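Local coordinates for protein putative immunoglobulin A1 protease (Bacteroides ovatus, PDB 3N6Z) that is of unproven function but may act as a hydrolase that cleaves immunoglobulin A1, at residues A264-A269 with S295-Y300; A316-S321 with H328-S333; G44-P49 with K70-L75; S12-P17 with Q57-R62; G155-G160 with L190-D195. One frame throughout, in Å; residues are numbered along the deposited sequence.

Interaction 1 (A264-A269 with S295-Y300)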
# COMPACT_ATOMS: atom_id res chain seq x y z
N ALA A 264 -14.60 1.74 -4.93
CA ALA A 264 -14.51 1.62 -6.39
C ALA A 264 -13.09 1.13 -6.71
O ALA A 264 -12.13 1.62 -6.15
CB ALA A 264 -14.80 2.97 -7.11
N ILE A 265 -13.01 0.14 -7.59
CA ILE A 265 -11.73 -0.31 -8.14
C ILE A 265 -11.89 -0.20 -9.66
O ILE A 265 -12.76 -0.84 -10.27
CB ILE A 265 -11.29 -1.73 -7.73
CG1 ILE A 265 -11.29 -1.89 -6.21
CG2 ILE A 265 -9.89 -2.05 -8.32
CD1 ILE A 265 -10.88 -3.25 -5.72
N LYS A 266 -11.01 0.61 -10.25
CA LYS A 266 -11.09 0.95 -11.67
C LYS A 266 -9.72 0.82 -12.30
O LYS A 266 -8.72 1.22 -11.70
CB LYS A 266 -11.58 2.39 -11.87
CG LYS A 266 -12.97 2.65 -11.22
CD LYS A 266 -13.45 4.12 -11.47
CE LYS A 266 -14.63 4.50 -10.55
NZ LYS A 266 -14.96 5.97 -10.51
N ASN A 267 -9.67 0.31 -13.52
CA ASN A 267 -8.44 0.26 -14.30
C ASN A 267 -7.31 -0.34 -13.49
O ASN A 267 -6.30 0.31 -13.23
CB ASN A 267 -8.07 1.65 -14.82
CG ASN A 267 -9.13 2.21 -15.71
OD1 ASN A 267 -9.72 3.30 -15.44
ND2 ASN A 267 -9.38 1.53 -16.77
N SER A 268 -7.49 -1.58 -13.08
CA SER A 268 -6.57 -2.30 -12.22
C SER A 268 -6.42 -3.73 -12.66
O SER A 268 -7.25 -4.27 -13.42
CB SER A 268 -6.99 -2.17 -10.75
OG SER A 268 -6.89 -0.78 -10.32
N ALA A 269 -5.34 -4.38 -12.22
CA ALA A 269 -5.07 -5.74 -12.68
C ALA A 269 -4.40 -6.60 -11.61
O ALA A 269 -3.50 -6.15 -10.87
CB ALA A 269 -4.16 -5.72 -13.93
N SER A 295 -17.83 -1.31 -6.59
CA SER A 295 -18.15 -0.87 -7.94
C SER A 295 -16.88 -0.97 -8.78
O SER A 295 -15.84 -0.42 -8.41
CB SER A 295 -18.69 0.55 -7.95
OG SER A 295 -19.87 0.66 -7.20
N TYR A 296 -16.98 -1.63 -9.92
CA TYR A 296 -15.79 -1.99 -10.67
C TYR A 296 -15.88 -1.56 -12.11
O TYR A 296 -16.96 -1.61 -12.74
CB TYR A 296 -15.59 -3.51 -10.62
CG TYR A 296 -15.58 -4.04 -9.18
CD1 TYR A 296 -14.57 -3.69 -8.30
CD2 TYR A 296 -16.62 -4.78 -8.68
CE1 TYR A 296 -14.57 -4.12 -7.00
CE2 TYR A 296 -16.63 -5.23 -7.37
CZ TYR A 296 -15.60 -4.89 -6.52
OH TYR A 296 -15.59 -5.30 -5.21
N GLU A 297 -14.72 -1.20 -12.67
CA GLU A 297 -14.62 -0.88 -14.09
C GLU A 297 -13.23 -1.30 -14.55
O GLU A 297 -12.25 -0.95 -13.90
CB GLU A 297 -14.83 0.61 -14.30
CG GLU A 297 -14.74 1.06 -15.74
CD GLU A 297 -14.98 2.55 -15.98
OE1 GLU A 297 -15.03 3.33 -15.00
OE2 GLU A 297 -15.08 2.91 -17.17
N ASN A 298 -13.13 -1.98 -15.69
CA ASN A 298 -11.84 -2.28 -16.31
C ASN A 298 -10.87 -2.95 -15.32
O ASN A 298 -9.77 -2.42 -15.06
CB ASN A 298 -11.20 -1.02 -16.91
CG ASN A 298 -12.05 -0.34 -17.98
OD1 ASN A 298 -11.86 0.88 -18.24
ND2 ASN A 298 -12.92 -1.07 -18.61
N CYS A 299 -11.32 -4.07 -14.74
CA CYS A 299 -10.51 -4.86 -13.83
C CYS A 299 -10.14 -6.18 -14.50
O CYS A 299 -11.04 -6.92 -14.97
CB CYS A 299 -11.25 -5.13 -12.53
SG CYS A 299 -11.46 -3.64 -11.48
N TYR A 300 -8.84 -6.47 -14.55
CA TYR A 300 -8.27 -7.59 -15.28
C TYR A 300 -7.46 -8.49 -14.39
O TYR A 300 -7.03 -8.09 -13.29
CB TYR A 300 -7.40 -7.09 -16.48
CG TYR A 300 -8.20 -6.11 -17.31
CD1 TYR A 300 -9.25 -6.55 -18.10
CD2 TYR A 300 -7.95 -4.75 -17.23
CE1 TYR A 300 -10.06 -5.64 -18.77
CE2 TYR A 300 -8.76 -3.81 -17.90
CZ TYR A 300 -9.82 -4.28 -18.69
OH TYR A 300 -10.63 -3.39 -19.32
O HOH W 1 -12.00 4.33 -17.31
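I265 and Y296 are paired residues of two parallel strands, and their side chains lie side by side, pointing the same way. From the isoleucine backbone outward, CB sits in plane at the edge of the Y296 ring, 3.9 Å from its CD1. CG1 turns beside the backbone N, anti to the carbonyl carbon (chi1 -54°), and like the terminal CD1 it stays near CE1 of the tyrosine. The other branch, CG2, heads for C299 and lies 3.9 Å from its SG. The Y296 hydroxyl leaves this pair to bond A291 O, and its ring stacks on F327.

Backbone bonds run the length of the pairing, from I265 N to S295 O (3.0 Å) at one end to Y300 N with S268 O (2.9 Å) at the other. At the bend between the strands, N267 and N298 both adopt a left-handed backbone conformation, with phi and psi positive, and the chain turns a corner in step. Here S268 N bonds N298 O at 3.1 Å. The two asparagine side chains run alongside each other: N267 ND2 donates to N298 OD1 at 3.0 Å, in the carbonyl plane and on a lone pair, though the N-H is bent (131°) and the amide planes are 46° apart. A water donates to N267 OD1 and weakly to E297 OE2. N267 also touches N236 one coil earlier. Corners stacked in register with an asparagine in each coil are consistent with an asparagine ladder, as in parallel beta-helices.

Interaction 2 (A316-S321 with H328-S333)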
# COMPACT_ATOMS: atom_id res chain seq x y z
N ALA A 316 -11.56 -19.51 -12.03
CA ALA A 316 -12.36 -18.30 -11.92
C ALA A 316 -12.96 -17.93 -13.26
O ALA A 316 -12.27 -17.97 -14.29
CB ALA A 316 -11.46 -17.14 -11.42
N SER A 317 -14.20 -17.49 -13.24
CA SER A 317 -14.92 -17.07 -14.44
C SER A 317 -14.84 -15.56 -14.61
O SER A 317 -14.85 -14.82 -13.64
CB SER A 317 -16.39 -17.48 -14.35
OG SER A 317 -16.52 -18.89 -14.29
N ASP A 318 -14.79 -15.11 -15.86
CA ASP A 318 -14.78 -13.68 -16.15
C ASP A 318 -16.07 -12.99 -15.71
O ASP A 318 -17.17 -13.50 -15.92
CB ASP A 318 -14.58 -13.41 -17.64
CG ASP A 318 -13.20 -13.72 -18.16
OD1 ASP A 318 -12.24 -13.92 -17.39
OD2 ASP A 318 -13.08 -13.73 -19.43
N GLU A 319 -15.93 -11.81 -15.13
CA GLU A 319 -17.06 -10.97 -14.74
C GLU A 319 -16.57 -9.55 -14.60
O GLU A 319 -15.39 -9.30 -14.36
CB GLU A 319 -17.70 -11.49 -13.44
CG GLU A 319 -16.66 -11.66 -12.31
CD GLU A 319 -17.20 -12.22 -11.02
OE1 GLU A 319 -18.37 -12.65 -10.96
OE2 GLU A 319 -16.44 -12.25 -10.04
N SER A 320 -17.47 -8.60 -14.77
CA SER A 320 -17.15 -7.16 -14.65
C SER A 320 -17.87 -6.47 -13.48
O SER A 320 -17.60 -5.30 -13.20
CB SER A 320 -17.46 -6.44 -15.96
OG SER A 320 -18.82 -6.57 -16.28
N SER A 321 -18.76 -7.21 -12.82
CA SER A 321 -19.33 -6.79 -11.55
C SER A 321 -19.38 -8.03 -10.67
O SER A 321 -19.20 -9.16 -11.15
CB SER A 321 -20.71 -6.17 -11.72
OG SER A 321 -21.57 -7.09 -12.38
N HIS A 328 -13.77 -11.42 -9.73
CA HIS A 328 -12.65 -11.99 -10.47
C HIS A 328 -12.17 -11.14 -11.65
O HIS A 328 -11.12 -11.42 -12.19
CB HIS A 328 -13.03 -13.35 -11.03
CG HIS A 328 -13.23 -14.40 -9.98
ND1 HIS A 328 -12.34 -14.61 -8.94
CD2 HIS A 328 -14.22 -15.31 -9.84
CE1 HIS A 328 -12.79 -15.62 -8.21
NE2 HIS A 328 -13.91 -16.07 -8.75
N GLY A 329 -12.93 -10.11 -12.05
CA GLY A 329 -12.51 -9.37 -13.23
C GLY A 329 -12.45 -10.25 -14.49
O GLY A 329 -13.03 -11.32 -14.52
N VAL A 330 -11.75 -9.75 -15.51
CA VAL A 330 -11.68 -10.39 -16.82
C VAL A 330 -10.24 -10.82 -17.13
O VAL A 330 -9.32 -10.01 -17.01
CB VAL A 330 -12.19 -9.41 -17.90
CG1 VAL A 330 -11.93 -9.96 -19.32
CG2 VAL A 330 -13.69 -9.07 -17.65
N ALA A 331 -10.06 -12.06 -17.54
CA ALA A 331 -8.75 -12.56 -17.86
C ALA A 331 -8.13 -11.91 -19.11
O ALA A 331 -8.82 -11.66 -20.10
CB ALA A 331 -8.77 -14.08 -18.00
N LYS A 332 -6.83 -11.68 -19.04
CA LYS A 332 -6.02 -11.17 -20.13
C LYS A 332 -4.68 -11.92 -20.20
O LYS A 332 -4.18 -12.40 -19.19
CB LYS A 332 -5.75 -9.67 -19.96
CG LYS A 332 -7.01 -8.79 -20.04
CD LYS A 332 -7.47 -8.72 -21.51
CE LYS A 332 -8.91 -8.27 -21.68
NZ LYS A 332 -9.21 -8.12 -23.13
N SER A 333 -4.08 -11.93 -21.39
CA SER A 333 -2.73 -12.46 -21.55
C SER A 333 -1.72 -11.49 -20.94
O SER A 333 -2.00 -10.32 -20.79
CB SER A 333 -2.37 -12.70 -23.02
OG SER A 333 -2.28 -11.48 -23.71
O HOH W 2 -10.88 -13.13 -20.92
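The imidazole of H328 carries the methyl of A316 on one face: the A316 CB is 3.5 Å from the ring centroid and only 6° off the normal, a CH-pi contact over the centre. The carboxylate of E319 crosses this side chain obliquely, its plane 26° from the ring, and takes hold of the histidine backbone instead. E319 OE2 accepts from H328 N at 2.8 Å with its anti lone pair, the one away from the other oxygen. The E319 CG stands between the backbone N and the carbonyl carbon (chi1 53°), from where the extended chain reaches back. The second carboxylate is met differently: A331 N approaches D318 OD1 at 2.9 Å from above the group's plane, while a water joins D318 OD2 to A331 O. Between these two acids the backbone closes the contact, E319 N bonding G329 O at 3.0 Å. R285 reinforces it from outside, with a salt bridge to D318 OD1 and a hydrogen bond to G329 O. The loop thus folds over strand 330-332, an outermost strand of its parallel sheet, which leads through the N-cap S333 into helix 334-344: the C-terminal end of a beta-helix.

Interaction 3 (G44-P49 with K70-L75)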
# COMPACT_ATOMS: atom_id res chain seq x y z
N GLY A 44 10.06 21.91 6.93
CA GLY A 44 8.85 21.11 6.99
C GLY A 44 7.59 21.75 6.47
O GLY A 44 6.49 21.25 6.75
N THR A 45 7.73 22.79 5.66
CA THR A 45 6.59 23.45 5.03
C THR A 45 6.49 23.09 3.54
O THR A 45 7.43 22.55 2.96
CB THR A 45 6.68 24.96 5.20
OG1 THR A 45 7.84 25.43 4.53
CG2 THR A 45 6.69 25.35 6.67
N ASP A 46 5.38 23.45 2.91
CA ASP A 46 5.17 23.17 1.50
C ASP A 46 6.29 23.82 0.66
O ASP A 46 6.83 23.19 -0.26
CB ASP A 46 3.81 23.72 1.04
CG ASP A 46 3.58 23.53 -0.44
OD1 ASP A 46 3.70 22.41 -0.94
OD2 ASP A 46 3.38 24.54 -1.12
N SER A 47 6.67 25.05 0.99
CA SER A 47 7.70 25.73 0.19
C SER A 47 9.12 25.27 0.55
O SER A 47 10.03 25.45 -0.27
CB SER A 47 7.59 27.26 0.35
OG SER A 47 7.84 27.68 1.66
N LYS A 48 9.33 24.76 1.77
CA LYS A 48 10.65 24.31 2.24
C LYS A 48 10.53 22.92 2.91
O LYS A 48 10.65 22.80 4.13
CB LYS A 48 11.28 25.33 3.18
CG LYS A 48 11.35 26.75 2.62
CD LYS A 48 12.06 27.72 3.58
CE LYS A 48 13.50 27.84 3.27
NZ LYS A 48 14.20 28.81 4.19
N PRO A 49 10.25 21.88 2.11
CA PRO A 49 10.12 20.55 2.74
C PRO A 49 11.45 20.12 3.35
O PRO A 49 12.52 20.50 2.87
CB PRO A 49 9.73 19.64 1.57
CG PRO A 49 10.20 20.40 0.35
CD PRO A 49 10.00 21.82 0.66
N LYS A 70 0.37 19.53 9.44
CA LYS A 70 1.04 18.66 8.50
C LYS A 70 2.46 19.10 8.28
O LYS A 70 2.72 20.29 8.15
CB LYS A 70 0.26 18.68 7.18
CG LYS A 70 0.79 17.72 6.13
CD LYS A 70 -0.20 17.41 5.06
CE LYS A 70 -0.44 18.63 4.24
NZ LYS A 70 -1.50 18.36 3.17
N VAL A 71 3.37 18.13 8.27
CA VAL A 71 4.79 18.39 8.04
C VAL A 71 5.20 17.73 6.72
O VAL A 71 4.78 16.62 6.38
CB VAL A 71 5.66 17.91 9.25
CG1 VAL A 71 7.16 18.09 8.97
CG2 VAL A 71 5.24 18.67 10.51
N TYR A 72 6.00 18.47 5.94
CA TYR A 72 6.38 18.15 4.57
C TYR A 72 7.83 17.64 4.52
O TYR A 72 8.74 18.29 5.06
CB TYR A 72 6.28 19.37 3.65
CG TYR A 72 4.86 19.85 3.40
CD1 TYR A 72 4.10 20.44 4.41
CD2 TYR A 72 4.29 19.71 2.15
CE1 TYR A 72 2.81 20.89 4.16
CE2 TYR A 72 3.02 20.16 1.90
CZ TYR A 72 2.27 20.72 2.90
OH TYR A 72 0.97 21.18 2.61
N PHE A 73 8.01 16.55 3.80
CA PHE A 73 9.28 15.89 3.60
C PHE A 73 9.46 15.58 2.12
O PHE A 73 8.49 15.25 1.40
CB PHE A 73 9.36 14.57 4.35
CG PHE A 73 9.16 14.67 5.84
CD1 PHE A 73 7.89 14.57 6.40
CD2 PHE A 73 10.24 14.87 6.69
CE1 PHE A 73 7.71 14.61 7.75
CE2 PHE A 73 10.05 14.92 8.05
CZ PHE A 73 8.79 14.80 8.58
N GLN A 74 10.72 15.55 1.69
CA GLN A 74 11.07 15.19 0.31
C GLN A 74 12.38 14.41 0.30
O GLN A 74 13.30 14.75 1.04
CB GLN A 74 11.17 16.44 -0.54
CG GLN A 74 11.28 16.17 -2.03
CD GLN A 74 11.03 17.41 -2.86
OE1 GLN A 74 10.07 18.20 -2.60
NE2 GLN A 74 11.85 17.61 -3.87
N LEU A 75 12.45 13.38 -0.52
CA LEU A 75 13.74 12.71 -0.76
C LEU A 75 14.52 13.45 -1.83
O LEU A 75 13.95 13.78 -2.88
CB LEU A 75 13.56 11.26 -1.22
CG LEU A 75 12.81 10.32 -0.25
CD1 LEU A 75 12.78 8.90 -0.85
CD2 LEU A 75 13.51 10.31 1.12
O HOH W 3 4.46 22.36 8.34
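At the N-terminal end of the parallel beta-helix, the loop leading into strand 50-52 turns back over strand 71-75, the parallel neighbour of that strand. The loop contains an ST motif, in which T45 OG1 accepts from K48 N at 3.2 Å; the same hydroxyl also bonds N43. This turn lies on the aromatic ring of Y72. D46 N stands 3.5 Å above the ring plane, over its centre, and D46 CB makes a CH-pi contact at 4.0 Å from the centroid on a line 23° off the normal. Further out, D46 OD1 comes near CE2, the carboxylate plane being turned 59° from the ring. Y72 CG, set beside its backbone N (chi1 -68°), comes up against T45 C and D46 N. Further along the strand, the P49 ring of the loop packs against it: P49 CB is 4.0 Å from Y72 CB, and P49 CG meets Q74 OE1 at 3.7 Å, the two side chains running alongside each other. G44, with positive phi, comes close to the strand itself. Y72 N donates to G44 O at 2.9 Å from above the carbonyl plane, and one water gives a hydrogen bond to the same G44 O and another to K70 O at 2.7 Å.

Interaction 4 (S12-P17 with Q57-R62)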
# COMPACT_ATOMS: atom_id res chain seq x y z
N SER A 12 19.17 15.97 18.19
CA SER A 12 19.00 14.72 17.40
C SER A 12 19.21 13.47 18.24
O SER A 12 20.12 13.44 19.08
CB SER A 12 19.95 14.68 16.18
OG SER A 12 21.27 14.27 16.49
N TYR A 13 18.40 12.43 18.01
CA TYR A 13 18.71 11.10 18.54
C TYR A 13 19.64 10.28 17.68
O TYR A 13 20.04 9.19 18.09
CB TYR A 13 17.48 10.25 18.82
CG TYR A 13 16.80 9.58 17.67
CD1 TYR A 13 15.99 10.32 16.80
CD2 TYR A 13 16.90 8.21 17.48
CE1 TYR A 13 15.34 9.72 15.78
CE2 TYR A 13 16.24 7.59 16.45
CZ TYR A 13 15.49 8.34 15.60
OH TYR A 13 14.83 7.67 14.59
N THR A 14 19.91 10.76 16.45
CA THR A 14 20.83 10.09 15.50
C THR A 14 22.18 10.85 15.45
O THR A 14 22.35 11.92 16.11
CB THR A 14 20.22 10.06 14.09
OG1 THR A 14 20.21 11.38 13.57
CG2 THR A 14 18.75 9.53 14.05
N ARG A 15 23.12 10.30 14.66
CA ARG A 15 24.45 10.92 14.50
C ARG A 15 24.48 12.13 13.56
O ARG A 15 25.52 12.79 13.43
CB ARG A 15 25.48 9.87 14.03
CG ARG A 15 25.25 9.33 12.63
CD ARG A 15 26.27 8.24 12.29
NE ARG A 15 25.98 7.61 11.00
CZ ARG A 15 25.10 6.62 10.80
NH1 ARG A 15 24.39 6.13 11.84
NH2 ARG A 15 24.93 6.13 9.56
N VAL A 16 23.34 12.44 12.90
CA VAL A 16 23.22 13.64 12.04
C VAL A 16 22.24 14.57 12.73
O VAL A 16 21.11 14.12 13.00
CB VAL A 16 22.69 13.33 10.60
CG1 VAL A 16 22.12 14.60 9.88
CG2 VAL A 16 23.79 12.62 9.78
N PRO A 17 22.66 15.85 13.02
CA PRO A 17 23.98 16.46 12.64
C PRO A 17 25.15 16.03 13.56
O PRO A 17 24.94 15.81 14.76
CB PRO A 17 23.72 17.97 12.77
CG PRO A 17 22.66 18.08 13.86
CD PRO A 17 21.91 16.75 13.92
N GLN A 57 19.20 10.82 8.16
CA GLN A 57 18.18 11.86 8.02
C GLN A 57 16.75 11.28 7.99
O GLN A 57 15.83 11.87 8.57
CB GLN A 57 18.48 12.76 6.82
CG GLN A 57 19.76 13.58 6.99
CD GLN A 57 20.10 14.45 5.80
OE1 GLN A 57 19.41 14.46 4.82
NE2 GLN A 57 21.23 15.14 5.87
N ILE A 58 16.54 10.16 7.32
CA ILE A 58 15.21 9.59 7.31
C ILE A 58 14.78 9.18 8.73
O ILE A 58 13.59 9.28 9.08
CB ILE A 58 15.05 8.44 6.26
CG1 ILE A 58 13.65 8.48 5.64
CG2 ILE A 58 15.34 7.09 6.84
CD1 ILE A 58 13.52 7.60 4.39
N ARG A 59 15.74 8.79 9.56
CA ARG A 59 15.47 8.47 10.96
C ARG A 59 15.20 9.71 11.82
O ARG A 59 14.73 9.57 12.93
CB ARG A 59 16.60 7.62 11.53
CG ARG A 59 16.61 6.22 10.90
CD ARG A 59 17.92 5.49 11.08
NE ARG A 59 18.18 5.29 12.50
CZ ARG A 59 19.24 5.77 13.15
NH1 ARG A 59 20.24 6.39 12.50
NH2 ARG A 59 19.33 5.59 14.45
N ASN A 60 15.43 10.90 11.31
CA ASN A 60 15.10 12.14 12.01
C ASN A 60 13.67 12.61 11.76
O ASN A 60 13.20 13.55 12.42
CB ASN A 60 16.09 13.29 11.69
CG ASN A 60 17.49 13.01 12.23
OD1 ASN A 60 17.64 12.33 13.27
ND2 ASN A 60 18.51 13.53 11.54
N MSE A 61 12.94 11.97 10.83
CA MSE A 61 11.57 12.39 10.53
C MSE A 61 10.73 12.43 11.82
O MSE A 61 9.95 13.35 12.02
CB MSE A 61 10.90 11.48 9.51
CG MSE A 61 11.52 11.53 8.13
SE MSE A 61 10.70 10.28 6.91
CE MSE A 61 8.94 11.15 6.82
N ARG A 62 10.83 11.38 12.62
CA ARG A 62 9.98 11.29 13.81
C ARG A 62 10.17 12.45 14.77
O ARG A 62 9.24 12.86 15.48
CB ARG A 62 10.23 9.98 14.53
CG ARG A 62 11.64 9.79 15.02
CD ARG A 62 11.54 8.53 15.90
NE ARG A 62 12.53 7.52 15.65
CZ ARG A 62 12.35 6.19 15.80
NH1 ARG A 62 11.15 5.60 16.10
NH2 ARG A 62 13.41 5.43 15.57
O HOH W 4 16.49 13.24 15.76
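A type I turn from I58 to M61 lies where helix 55-58 gives way to helix 61-64, and the N-terminal residues 12-17 are strapped across it by side-chain hydrogen bonds. Y13 OH donates to R59 O at 2.5 Å; it accepts from R62 NE at 2.5 Å and from R62 NH2 at 2.8 Å. The arginine thus grips the phenol side-on through two nitrogens with the oxygen in the guanidinium plane, which stands 68° from the tyrosine ring. T14 CG2 does the apolar work, 3.7 Å above the R59 guanidinium, offset toward its rim, and at a similar height over the centre of the Y13 ring. On the other branch, T14 OG1, between the backbone N and the carbonyl carbon (chi1 70°), donates to N60 OD1 at 2.8 Å; this oxygen also receives a water that Y13 N holds. N60 ND2 donates to V16 O at 3.0 Å and to L38 O, so both ends of the amide are engaged, while V16 CG1 rests on Q57 CG. D86 forms a salt bridge with R59 and accepts from R62 through its backbone oxygen. Helix 55-58 offers T56 to T14, R15 and V16, whereas I58 and the selenomethionine M61 pack on strand 50-52.

Interaction 5 (G155-G160 with L190-D195)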
# COMPACT_ATOMS: atom_id res chain seq x y z
N GLY A 155 -5.40 6.80 5.58
CA GLY A 155 -6.51 7.56 6.09
C GLY A 155 -7.10 6.95 7.35
O GLY A 155 -6.83 5.81 7.70
N LEU A 156 -7.92 7.76 8.02
CA LEU A 156 -8.72 7.29 9.15
C LEU A 156 -10.18 7.32 8.77
O LEU A 156 -10.60 8.08 7.90
CB LEU A 156 -8.48 8.18 10.37
CG LEU A 156 -7.09 8.05 11.00
CD1 LEU A 156 -6.85 9.15 12.02
CD2 LEU A 156 -6.94 6.65 11.59
N LYS A 157 -10.97 6.47 9.40
CA LYS A 157 -12.37 6.27 8.99
C LYS A 157 -13.29 7.34 9.61
O LYS A 157 -13.26 7.54 10.84
CB LYS A 157 -12.85 4.91 9.43
CG LYS A 157 -14.23 4.53 8.89
CD LYS A 157 -14.70 3.21 9.47
CE LYS A 157 -15.19 3.37 10.89
NZ LYS A 157 -15.71 2.10 11.48
N ASP A 158 -14.10 7.98 8.78
CA ASP A 158 -15.26 8.78 9.26
C ASP A 158 -14.86 9.82 10.32
O ASP A 158 -15.48 9.90 11.39
CB ASP A 158 -16.34 7.84 9.84
CG ASP A 158 -17.00 6.95 8.81
OD1 ASP A 158 -17.12 7.40 7.67
OD2 ASP A 158 -17.44 5.84 9.18
N LYS A 159 -13.85 10.60 10.00
CA LYS A 159 -13.48 11.72 10.82
C LYS A 159 -14.23 12.96 10.31
O LYS A 159 -14.82 12.98 9.23
CB LYS A 159 -11.96 11.90 10.85
CG LYS A 159 -11.20 10.65 11.33
CD LYS A 159 -11.70 10.15 12.71
CE LYS A 159 -10.84 9.07 13.30
NZ LYS A 159 -11.29 8.75 14.71
N GLY A 160 -14.21 14.00 11.13
CA GLY A 160 -14.90 15.24 10.80
C GLY A 160 -14.06 16.17 9.96
O GLY A 160 -14.53 17.18 9.50
N LEU A 190 -7.34 0.56 3.83
CA LEU A 190 -7.71 1.80 3.16
C LEU A 190 -8.99 2.29 3.83
O LEU A 190 -9.98 1.54 3.94
CB LEU A 190 -7.96 1.55 1.66
CG LEU A 190 -8.50 2.69 0.81
CD1 LEU A 190 -7.56 3.94 0.85
CD2 LEU A 190 -8.70 2.20 -0.66
N ALA A 191 -8.98 3.55 4.27
CA ALA A 191 -10.15 4.20 4.84
C ALA A 191 -10.94 4.93 3.76
O ALA A 191 -10.99 4.46 2.60
CB ALA A 191 -9.74 5.10 6.04
N ASN A 192 -11.62 6.03 4.09
CA ASN A 192 -12.69 6.54 3.25
C ASN A 192 -12.59 8.02 2.96
O ASN A 192 -11.51 8.65 3.13
CB ASN A 192 -14.06 6.07 3.79
CG ASN A 192 -14.49 6.78 5.06
OD1 ASN A 192 -13.67 7.00 5.98
ND2 ASN A 192 -15.77 7.13 5.13
N SER A 193 -13.69 8.61 2.52
CA SER A 193 -13.70 9.96 1.97
C SER A 193 -14.77 10.75 2.69
O SER A 193 -15.87 10.24 2.88
CB SER A 193 -13.99 9.90 0.47
OG SER A 193 -12.99 9.10 -0.16
N TYR A 194 -14.44 11.99 3.04
CA TYR A 194 -15.34 12.86 3.81
C TYR A 194 -14.75 14.27 3.81
O TYR A 194 -13.58 14.47 3.52
CB TYR A 194 -15.53 12.35 5.25
CG TYR A 194 -14.24 11.90 5.90
CD1 TYR A 194 -13.41 12.81 6.51
CD2 TYR A 194 -13.85 10.57 5.89
CE1 TYR A 194 -12.21 12.42 7.09
CE2 TYR A 194 -12.64 10.17 6.45
CZ TYR A 194 -11.82 11.11 7.07
OH TYR A 194 -10.62 10.71 7.63
N ASP A 195 -15.60 15.25 4.11
CA ASP A 195 -15.19 16.64 4.28
C ASP A 195 -14.35 17.17 3.11
O ASP A 195 -13.35 17.86 3.31
CB ASP A 195 -14.50 16.83 5.62
CG ASP A 195 -14.24 18.27 5.98
OD1 ASP A 195 -15.14 19.12 5.78
OD2 ASP A 195 -13.13 18.58 6.46
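Y194 fills the close-packed part of this contact, lying against the backbone of residues 156-159. L156 O sits in plane at the ring edge and accepts from Y194 OH at 2.6 Å, with the donor above the carbonyl plane. Over one face, K159 N stands 3.6 Å from the ring plane toward the rim, and K159 O comes within 3.1 Å of CD1; Y194 CG, between its backbone N and carbonyl carbon (chi1 44°), nears it too. Earlier in the chain, A191 CB lies 3.4 Å from G155 O, a buried oxygen with no polar partner in the model. N192 adds a two-way grip: its OD1 accepts from D158 N at 3.0 Å on a lone pair, and its ND2 gives to D158 OD1 at 2.9 Å, with carboxylate and amide nearly perpendicular (86°). Toward solvent the contact thins. K157 CB points away, K159 lies by the Y194 hydroxyl through CB and CG before its end leads off, and D195 OD2, bonded to G162 N, is 3.6 Å from G160 O. With V230 O as a second acceptor for N192 ND2, the loops of adjacent coils are matched by directional polar bonds as well as by the packing of Y194 and A191.

Interactions 1 and 2 meet directly: strands 299-302 and 330-332 are neighbours in one sheet, and C299 O lies 3.0 Å from V330 N, a probable hydrogen bond. Interaction 1 is regular backbone pairing between coils, partly buried, whereas interaction 2 is a surface contact secured by carboxylates and a methyl on a ring. Interactions 3 and 4 form the other end, their segments alternating along the chain, and join through F73 CD1 against M61 CE at 3.6 Å. There, aromatic and proline packing contrasts with arginine, phenol and amide bonding. Interaction 5 touches none of the others, linking loops between these ends; its centre is about 21 Å from that of interaction 1.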